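Beta-agarase AgaA (Microbulbifer thermotolerans, PDB 3WZ1) cleaves the beta-1,4-galactosidic linkages of agarose as an endo-acting hydrolase, releasing neoagarotetraose as its main product. Local coordinates at residues T40-N52 against V87-T99. Residues are numbered along the deposited sequence; the frame is centred on the assembly and turned at random.
Sequences TRFYERWKEGFIN and VYLGSITSKAPLT
Lys-47 and Thr-93 form the antiparallel hydrogen-bonded pair: Lys-47 N donates to Thr-93 O (2.8 Å) nearly straight, at 173°, and Thr-93 N returns a bond to Lys-47 O. Gly-49 O is gripped from opposite faces of its plane by Ser-91 OG (2.7 Å) and Thr-93 OG1 (2.8 Å). On the sheet face opposite the Lys-47 and Thr-93 side chains, Ile-92 lays CD1 over one face of the Trp-46 indole, 3.8 Å from the five-membered ring centroid, while its CG2 meets the Phe-42 ring edge at CZ (3.7 Å). The extended Lys-95 chain carries NZ to a lone pair of Tyr-43 O (2.8 Å), linking Lys-95 to the weakly bonded helix 40-45. The Lys-47 chain runs beside Thr-93, then bends at chi3 (-72°) and chi4 (-68°), bringing NZ to Glu-48 O and Phe-50 O (2.7 Å). A methionine in its place would probably leave both carbonyls without this donor and the turn after Gly-49 freer to move. Farther out, Asp-27 holds Trp-46 NE1; the Phe-50 side chain packs on Trp-62 and Trp-120 and lies about 8 Å from that of Glu-129, the predicted nucleophile. Strand 46-48 pairs antiparallel with strand 87-94 in the beta-jelly roll of the GH16 catalytic domain.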
loop_
_atom_site.group_PDB
_atom_site.type_symbol
_atom_site.label_atom_id
_atom_site.label_comp_id
_atom_site.label_asym_id
_atom_site.label_seq_id
_atom_site.Cartn_x
_atom_site.Cartn_y
_atom_site.Cartn_z
ATOM N N THR A 40 17.570 8.400 12.856
ATOM C CA THR A 40 18.586 7.597 12.201
ATOM C C THR A 40 17.990 6.248 11.761
ATOM O O THR A 40 18.209 5.803 10.637
ATOM C CB THR A 40 19.790 7.383 13.126
ATOM O OG1 THR A 40 20.267 8.668 13.554
ATOM C CG2 THR A 40 20.882 6.655 12.410
ATOM N N ARG A 41 17.219 5.621 12.641
ATOM C CA ARG A 41 16.634 4.312 12.320
ATOM C C ARG A 41 15.666 4.423 11.141
ATOM O O ARG A 41 15.641 3.551 10.273
ATOM C CB ARG A 41 15.917 3.727 13.535
ATOM C CG ARG A 41 15.221 2.399 13.252
ATOM C CD ARG A 41 15.926 1.232 13.914
ATOM N NE ARG A 41 15.771 1.347 15.364
ATOM C CZ ARG A 41 14.896 0.671 16.110
ATOM N NH1 ARG A 41 14.067 -0.224 15.570
ATOM N NH2 ARG A 41 14.866 0.886 17.425
ATOM N N PHE A 42 14.871 5.477 11.109
ATOM C CA PHE A 42 13.962 5.672 9.976
ATOM C C PHE A 42 14.726 5.637 8.656
ATOM O O PHE A 42 14.363 4.932 7.713
ATOM C CB PHE A 42 13.204 6.992 10.111
ATOM C CG PHE A 42 12.327 7.309 8.936
ATOM C CD1 PHE A 42 11.033 6.804 8.880
ATOM C CD2 PHE A 42 12.774 8.117 7.895
ATOM C CE1 PHE A 42 10.214 7.094 7.794
ATOM C CE2 PHE A 42 11.961 8.413 6.808
ATOM C CZ PHE A 42 10.680 7.901 6.767
ATOM N N TYR A 43 15.810 6.399 8.589
ATOM C CA TYR A 43 16.559 6.541 7.354
ATOM C C TYR A 43 17.419 5.329 6.976
ATOM O O TYR A 43 17.936 5.262 5.863
ATOM C CB TYR A 43 17.406 7.832 7.384
ATOM C CG TYR A 43 16.601 9.124 7.342
ATOM C CD1 TYR A 43 15.736 9.403 6.287
ATOM C CD2 TYR A 43 16.749 10.111 8.327
ATOM C CE1 TYR A 43 15.016 10.589 6.225
ATOM C CE2 TYR A 43 16.038 11.298 8.257
ATOM C CZ TYR A 43 15.181 11.534 7.201
ATOM O OH TYR A 43 14.447 12.711 7.111
ATOM N N GLU A 44 17.537 4.347 7.872
ATOM C CA GLU A 44 18.203 3.111 7.506
ATOM C C GLU A 44 17.435 2.376 6.403
ATOM O O GLU A 44 18.031 1.648 5.594
ATOM C CB GLU A 44 18.363 2.176 8.702
ATOM C CG GLU A 44 19.415 2.570 9.727
ATOM C CD GLU A 44 19.318 1.694 10.979
ATOM O OE1 GLU A 44 18.866 0.524 10.870
ATOM O OE2 GLU A 44 19.642 2.169 12.084
ATOM N N ARG A 45 16.115 2.547 6.387
ATOM C CA ARG A 45 15.265 1.845 5.423
ATOM C C ARG A 45 14.520 2.741 4.451
ATOM O O ARG A 45 14.240 2.323 3.321
ATOM C CB ARG A 45 14.215 1.011 6.169
ATOM C CG ARG A 45 14.796 -0.173 6.918
ATOM C CD ARG A 45 13.750 -0.840 7.786
ATOM N NE ARG A 45 14.324 -2.051 8.359
ATOM C CZ ARG A 45 15.158 -2.082 9.392
ATOM N NH1 ARG A 45 15.510 -0.974 10.045
ATOM N NH2 ARG A 45 15.661 -3.245 9.767
ATOM N N TRP A 46 14.142 3.931 4.922
ATOM C CA TRP A 46 13.102 4.744 4.274
ATOM C C TRP A 46 13.577 6.102 3.844
ATOM O O TRP A 46 14.506 6.669 4.428
ATOM C CB TRP A 46 11.895 4.960 5.210
ATOM C CG TRP A 46 11.359 3.657 5.767
ATOM C CD1 TRP A 46 11.530 3.181 7.030
ATOM C CD2 TRP A 46 10.624 2.655 5.048
ATOM N NE1 TRP A 46 10.928 1.942 7.150
ATOM C CE2 TRP A 46 10.368 1.603 5.949
ATOM C CE3 TRP A 46 10.131 2.560 3.742
ATOM C CZ2 TRP A 46 9.666 0.455 5.570
ATOM C CZ3 TRP A 46 9.429 1.427 3.374
ATOM C CH2 TRP A 46 9.206 0.398 4.281
ATOM N N LYS A 47 12.916 6.626 2.830
ATOM C CA LYS A 47 12.998 8.046 2.507
ATOM C C LYS A 47 11.604 8.650 2.604
ATOM O O LYS A 47 10.592 7.942 2.433
ATOM C CB LYS A 47 13.583 8.254 1.099
ATOM C CG LYS A 47 12.671 7.778 -0.041
ATOM C CD LYS A 47 13.189 8.024 -1.456
ATOM C CE LYS A 47 13.161 9.497 -1.873
ATOM N NZ LYS A 47 11.861 10.223 -2.080
ATOM N N GLU A 48 11.529 9.957 2.870
ATOM C CA GLU A 48 10.243 10.653 2.769
ATOM C C GLU A 48 9.882 10.817 1.302
ATOM O O GLU A 48 10.769 11.000 0.456
ATOM C CB GLU A 48 10.306 12.016 3.454
ATOM C CG GLU A 48 10.435 11.883 4.970
ATOM C CD GLU A 48 11.362 12.903 5.589
ATOM O OE1 GLU A 48 10.948 13.566 6.560
ATOM O OE2 GLU A 48 12.524 13.001 5.097
ATOM N N GLY A 49 8.596 10.779 0.997
ATOM C CA GLY A 49 8.092 11.012 -0.360
ATOM C C GLY A 49 7.923 9.754 -1.175
ATOM O O GLY A 49 7.467 8.733 -0.657
ATOM N N PHE A 50 8.324 9.848 -2.440
ATOM C CA PHE A 50 7.947 8.923 -3.508
ATOM C C PHE A 50 9.232 8.395 -4.136
ATOM O O PHE A 50 10.355 8.688 -3.672
ATOM C CB PHE A 50 7.066 9.736 -4.506
ATOM C CG PHE A 50 6.500 8.969 -5.683
ATOM C CD1 PHE A 50 5.726 7.828 -5.522
ATOM C CD2 PHE A 50 6.698 9.433 -6.980
ATOM C CE1 PHE A 50 5.212 7.157 -6.612
ATOM C CE2 PHE A 50 6.164 8.761 -8.075
ATOM C CZ PHE A 50 5.408 7.617 -7.888
ATOM N N ILE A 51 9.098 7.600 -5.197
ATOM C CA ILE A 51 10.283 7.085 -5.910
ATOM C C ILE A 51 11.022 8.169 -6.684
ATOM O O ILE A 51 12.182 7.964 -7.068
ATOM C CB ILE A 51 9.958 5.908 -6.853
ATOM C CG1 ILE A 51 8.864 6.283 -7.863
ATOM C CG2 ILE A 51 9.537 4.683 -6.053
ATOM C CD1 ILE A 51 8.785 5.334 -9.031
ATOM N N ASN A 52 10.351 9.295 -6.923
ATOM C CA ASN A 52 10.924 10.428 -7.652
ATOM C C ASN A 52 10.271 11.711 -7.115
ATOM O O ASN A 52 9.455 11.640 -6.186
ATOM C CB ASN A 52 10.771 10.210 -9.168
ATOM C CG ASN A 52 9.322 10.169 -9.634
ATOM O OD1 ASN A 52 8.516 11.020 -9.278
ATOM N ND2 ASN A 52 8.989 9.179 -10.473
ATOM N N VAL A 87 -4.348 18.851 -0.756
ATOM C CA VAL A 87 -4.285 18.063 0.470
ATOM C C VAL A 87 -2.853 17.609 0.677
ATOM O O VAL A 87 -2.298 16.867 -0.126
ATOM C CB VAL A 87 -5.198 16.825 0.363
ATOM C CG1 VAL A 87 -5.234 16.090 1.684
ATOM C CG2 VAL A 87 -6.605 17.200 -0.120
ATOM N N TYR A 88 -2.243 18.085 1.754
ATOM C CA TYR A 88 -0.963 17.574 2.178
ATOM C C TYR A 88 -1.142 16.180 2.761
ATOM O O TYR A 88 -2.011 15.973 3.606
ATOM C CB TYR A 88 -0.326 18.489 3.232
ATOM C CG TYR A 88 0.270 19.797 2.745
ATOM C CD1 TYR A 88 0.946 19.882 1.538
ATOM C CD2 TYR A 88 0.230 20.916 3.566
ATOM C CE1 TYR A 88 1.531 21.080 1.127
ATOM C CE2 TYR A 88 0.812 22.112 3.174
ATOM C CZ TYR A 88 1.459 22.169 1.952
ATOM O OH TYR A 88 2.071 23.350 1.547
ATOM N N LEU A 89 -0.337 15.239 2.278
ATOM C CA LEU A 89 -0.429 13.826 2.685
ATOM C C LEU A 89 0.934 13.213 2.952
ATOM O O LEU A 89 1.920 13.517 2.261
ATOM C CB LEU A 89 -1.141 12.990 1.603
ATOM C CG LEU A 89 -2.573 13.391 1.283
ATOM C CD1 LEU A 89 -3.112 12.590 0.111
ATOM C CD2 LEU A 89 -3.453 13.188 2.506
ATOM N N GLY A 90 0.994 12.305 3.922
ATOM C CA GLY A 90 2.217 11.576 4.184
ATOM C C GLY A 90 2.551 10.564 3.106
ATOM O O GLY A 90 1.658 10.022 2.424
ATOM N N SER A 91 3.843 10.287 2.983
ATOM C CA SER A 91 4.333 9.246 2.095
ATOM C C SER A 91 5.743 8.904 2.470
ATOM O O SER A 91 6.543 9.808 2.703
ATOM C CB SER A 91 4.310 9.703 0.637
ATOM O OG SER A 91 4.822 8.689 -0.214
ATOM N N ILE A 92 6.059 7.612 2.528
ATOM C CA ILE A 92 7.438 7.149 2.646
ATOM C C ILE A 92 7.663 6.047 1.615
ATOM O O ILE A 92 6.713 5.348 1.195
ATOM C CB ILE A 92 7.802 6.693 4.096
ATOM C CG1 ILE A 92 7.266 5.277 4.407
ATOM C CG2 ILE A 92 7.354 7.721 5.131
ATOM C CD1 ILE A 92 7.804 4.747 5.720
ATOM N N THR A 93 8.921 5.909 1.185
ATOM C CA THR A 93 9.318 4.952 0.163
ATOM C C THR A 93 10.590 4.239 0.616
ATOM O O THR A 93 11.478 4.848 1.229
ATOM C CB THR A 93 9.550 5.678 -1.193
ATOM O OG1 THR A 93 8.322 6.262 -1.650
ATOM C CG2 THR A 93 10.054 4.740 -2.249
ATOM N N SER A 94 10.688 2.947 0.318
ATOM C CA SER A 94 11.915 2.207 0.642
ATOM C C SER A 94 13.094 2.740 -0.184
ATOM O O SER A 94 12.945 3.144 -1.332
ATOM C CB SER A 94 11.732 0.697 0.428
ATOM O OG SER A 94 11.528 0.336 -0.925
ATOM N N LYS A 95 14.270 2.748 0.429
ATOM C CA LYS A 95 15.474 3.174 -0.287
ATOM C C LYS A 95 15.923 2.146 -1.326
ATOM O O LYS A 95 16.515 2.514 -2.354
ATOM C CB LYS A 95 16.601 3.469 0.703
ATOM C CG LYS A 95 16.338 4.725 1.499
ATOM C CD LYS A 95 17.515 5.139 2.362
ATOM C CE LYS A 95 17.416 6.598 2.796
ATOM N NZ LYS A 95 18.589 6.928 3.669
ATOM N N ALA A 96 15.612 0.881 -1.075
ATOM C CA ALA A 96 15.953 -0.203 -1.992
ATOM C C ALA A 96 14.686 -0.945 -2.399
ATOM O O ALA A 96 13.747 -0.987 -1.621
ATOM C CB ALA A 96 16.903 -1.161 -1.307
ATOM N N PRO A 97 14.670 -1.528 -3.604
ATOM C CA PRO A 97 13.508 -2.242 -4.092
ATOM C C PRO A 97 13.558 -3.731 -3.793
ATOM O O PRO A 97 14.614 -4.264 -3.396
ATOM C CB PRO A 97 13.593 -2.023 -5.591
ATOM C CG PRO A 97 15.070 -2.048 -5.857
ATOM C CD PRO A 97 15.719 -1.435 -4.647
ATOM N N LEU A 98 12.407 -4.371 -3.983
ATOM C CA LEU A 98 12.247 -5.808 -3.849
ATOM C C LEU A 98 12.017 -6.429 -5.208
ATOM O O LEU A 98 11.599 -5.750 -6.161
ATOM C CB LEU A 98 11.035 -6.118 -2.987
ATOM C CG LEU A 98 11.050 -5.499 -1.602
ATOM C CD1 LEU A 98 9.781 -5.822 -0.888
ATOM C CD2 LEU A 98 12.249 -5.959 -0.802
ATOM N N THR A 99 12.309 -7.726 -5.290
ATOM C CA THR A 99 12.044 -8.510 -6.488
ATOM C C THR A 99 11.360 -9.812 -6.121
ATOM O O THR A 99 11.563 -10.338 -5.037
ATOM C CB THR A 99 13.334 -8.865 -7.253
ATOM O OG1 THR A 99 14.314 -9.416 -6.341
ATOM C CG2 THR A 99 13.874 -7.625 -8.014
HETATM O O HOH W 1 15.529 0.160 1.898
#